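NADB-Rossmann Superfamily protein (Streptococcus agalactiae, PDB 3LEC) binds zinc and is probably a tRNA methyltransferase of the TrmK family, acting on N1 of adenine 22. Local coordinates at residues S9-K14 / D147-E151. Sequence-based numbering, arbitrary orientation.
With SO4 (sulfate ion), chain E.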
loop_
_atom_site.group_PDB
_atom_site.type_symbol
_atom_site.label_atom_id
_atom_site.label_comp_id
_atom_site.label_asym_id
_atom_site.label_seq_id
_atom_site.Cartn_x
_atom_site.Cartn_y
_atom_site.Cartn_z
ATOM N N SER A 9 -5.471 -6.389 12.253
ATOM C CA SER A 9 -5.951 -5.005 12.356
ATOM C C SER A 9 -6.867 -4.712 11.149
ATOM O O SER A 9 -6.781 -5.422 10.147
ATOM C CB SER A 9 -4.741 -4.056 12.387
ATOM O OG SER A 9 -3.961 -4.153 11.186
ATOM N N LYS A 10 -7.750 -3.708 11.229
ATOM C CA LYS A 10 -8.573 -3.367 10.044
ATOM C C LYS A 10 -7.724 -3.100 8.808
ATOM O O LYS A 10 -8.046 -3.537 7.688
ATOM C CB LYS A 10 -9.484 -2.162 10.327
ATOM C CG LYS A 10 -10.605 -2.489 11.290
ATOM C CD LYS A 10 -11.439 -1.259 11.684
ATOM C CE LYS A 10 -12.253 -0.734 10.520
ATOM N NZ LYS A 10 -13.244 0.298 10.965
ATOM N N ARG A 11 -6.631 -2.364 9.009
ATOM C CA ARG A 11 -5.772 -1.966 7.938
ATOM C C ARG A 11 -5.250 -3.198 7.196
ATOM O O ARG A 11 -5.363 -3.294 5.970
ATOM C CB ARG A 11 -4.631 -1.105 8.488
ATOM C CG ARG A 11 -3.571 -0.643 7.485
ATOM C CD ARG A 11 -2.446 0.088 8.212
ATOM N NE ARG A 11 -1.720 -0.815 9.109
ATOM C CZ ARG A 11 -0.577 -1.451 8.822
ATOM N NH1 ARG A 11 0.026 -1.287 7.658
ATOM N NH2 ARG A 11 -0.024 -2.245 9.722
ATOM N N LEU A 12 -4.688 -4.141 7.945
ATOM C CA LEU A 12 -4.134 -5.337 7.324
ATOM C C LEU A 12 -5.221 -6.302 6.819
ATOM O O LEU A 12 -5.028 -6.984 5.814
ATOM C CB LEU A 12 -3.193 -6.058 8.287
ATOM C CG LEU A 12 -1.871 -5.352 8.626
ATOM C CD1 LEU A 12 -1.039 -6.308 9.468
ATOM C CD2 LEU A 12 -1.090 -4.960 7.404
ATOM N N GLN A 13 -6.353 -6.339 7.514
ATOM C CA GLN A 13 -7.495 -7.172 7.084
ATOM C C GLN A 13 -7.984 -6.727 5.727
ATOM O O GLN A 13 -8.275 -7.563 4.874
ATOM C CB GLN A 13 -8.645 -7.140 8.101
ATOM C CG GLN A 13 -9.869 -8.082 7.739
ATOM C CD GLN A 13 -9.460 -9.539 7.618
ATOM O OE1 GLN A 13 -9.675 -10.180 6.563
ATOM N NE2 GLN A 13 -8.888 -10.094 8.695
ATOM N N LYS A 14 -8.119 -5.417 5.551
ATOM C CA LYS A 14 -8.578 -4.875 4.272
ATOM C C LYS A 14 -7.571 -5.101 3.127
ATOM O O LYS A 14 -7.967 -5.266 1.982
ATOM C CB LYS A 14 -9.062 -3.437 4.451
ATOM C CG LYS A 14 -10.384 -3.452 5.236
ATOM C CD LYS A 14 -10.887 -2.089 5.662
ATOM C CE LYS A 14 -12.055 -2.241 6.653
ATOM N NZ LYS A 14 -13.309 -2.652 5.960
ATOM N N ASP A 147 -9.437 1.324 -1.597
ATOM C CA ASP A 147 -10.250 1.430 -0.415
ATOM C C ASP A 147 -9.637 2.498 0.484
ATOM O O ASP A 147 -8.453 2.722 0.422
ATOM C CB ASP A 147 -10.297 0.103 0.342
ATOM C CG ASP A 147 -11.313 0.110 1.474
ATOM O OD1 ASP A 147 -12.435 0.630 1.295
ATOM O OD2 ASP A 147 -10.993 -0.418 2.551
ATOM N N ILE A 148 -10.465 3.179 1.257
ATOM C CA ILE A 148 -9.970 4.062 2.319
ATOM C C ILE A 148 -10.711 3.650 3.583
ATOM O O ILE A 148 -11.935 3.434 3.563
ATOM C CB ILE A 148 -10.127 5.565 1.978
ATOM C CG1 ILE A 148 -9.425 6.423 3.041
ATOM C CG2 ILE A 148 -11.625 5.969 1.804
ATOM C CD1 ILE A 148 -9.299 7.885 2.677
ATOM N N LEU A 149 -9.959 3.499 4.667
ATOM C CA LEU A 149 -10.466 2.947 5.910
ATOM C C LEU A 149 -10.004 3.808 7.069
ATOM O O LEU A 149 -9.046 4.554 6.917
ATOM C CB LEU A 149 -9.946 1.514 6.072
ATOM C CG LEU A 149 -8.441 1.336 6.283
ATOM C CD1 LEU A 149 -8.208 0.884 7.724
ATOM C CD2 LEU A 149 -7.853 0.307 5.294
ATOM N N THR A 150 -10.665 3.680 8.222
ATOM C CA THR A 150 -10.324 4.431 9.435
ATOM C C THR A 150 -9.928 3.500 10.593
ATOM O O THR A 150 -10.479 2.411 10.736
ATOM C CB THR A 150 -11.513 5.297 9.934
ATOM O OG1 THR A 150 -12.513 4.446 10.512
ATOM C CG2 THR A 150 -12.119 6.061 8.805
ATOM N N GLU A 151 -8.977 3.942 11.405
ATOM C CA GLU A 151 -8.389 3.097 12.454
ATOM C C GLU A 151 -7.329 3.834 13.284
ATOM O O GLU A 151 -6.208 4.073 12.815
ATOM C CB GLU A 151 -7.783 1.866 11.795
ATOM C CG GLU A 151 -7.351 0.795 12.699
ATOM C CD GLU A 151 -6.067 0.232 12.198
ATOM O OE1 GLU A 151 -6.100 -0.823 11.555
ATOM O OE2 GLU A 151 -5.027 0.897 12.393
HETATM S S SO4 E . -12.931 0.569 14.670
HETATM O O1 SO4 E . -13.451 1.927 14.806
HETATM O O2 SO4 E . -12.864 -0.092 15.969
HETATM O O3 SO4 E . -13.830 -0.176 13.800
HETATM O O4 SO4 E . -11.584 0.589 14.108
HETATM O O HOH W 1 -3.159 -0.731 11.705
#
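Glu151 reaches across to the first turn of helix 10-16 and engages it with its carboxylate. Its chain leaves the backbone with CG anti to N (chi1 -170°) and bends at chi2, which carries the carboxylate over the helix start. There OE1 accepts from Arg11 N at 3.0 Å, with an N-H...O angle of 159° and the donor nearly in line with the C-O bond. Lys10 N also lies near OE1, but its angle is too poor for a bond. OE1 thus meets an amide of the opening turn, where the helix dipole would favour a negative group. Ser9, the N-cap residue, adds a weak capping bond from Leu12 N to its OG. Glu151 OE2 accepts from a water at 2.6 Å, and the same water accepts from Arg11 NE, at the in-plane edge of the guanidinium; farther out, Arg11 NH1 bonds Gln124.

Lys10 can be followed outward: CB lies 3.8 Å from Glu151 OE1, CD passes a sulfate, probably from the crystallisation liquor, and after the bend at chi3 CE nears Thr150 O. Its NZ bonds sulfate O3 at 2.9 Å and Thr150 O only weakly.

Farther along the helix, Leu149 CD1 lies 3.8 Å from Arg11 CA, while its CB packs 3.7 Å from Lys14 CD as the two side chains run past each other in opposite directions. Lys14 CD also lies 3.5 Å from Asp147 OD2.

Segments 10-14 and 147-150, axes 9.0 Å apart, run roughly antiparallel (158°); they belong to helix 10-16 and edge strand 141-150, at the antiparallel end of a Rossmann-like methyltransferase sheet, strand order 3-2-1-4-5-7-6.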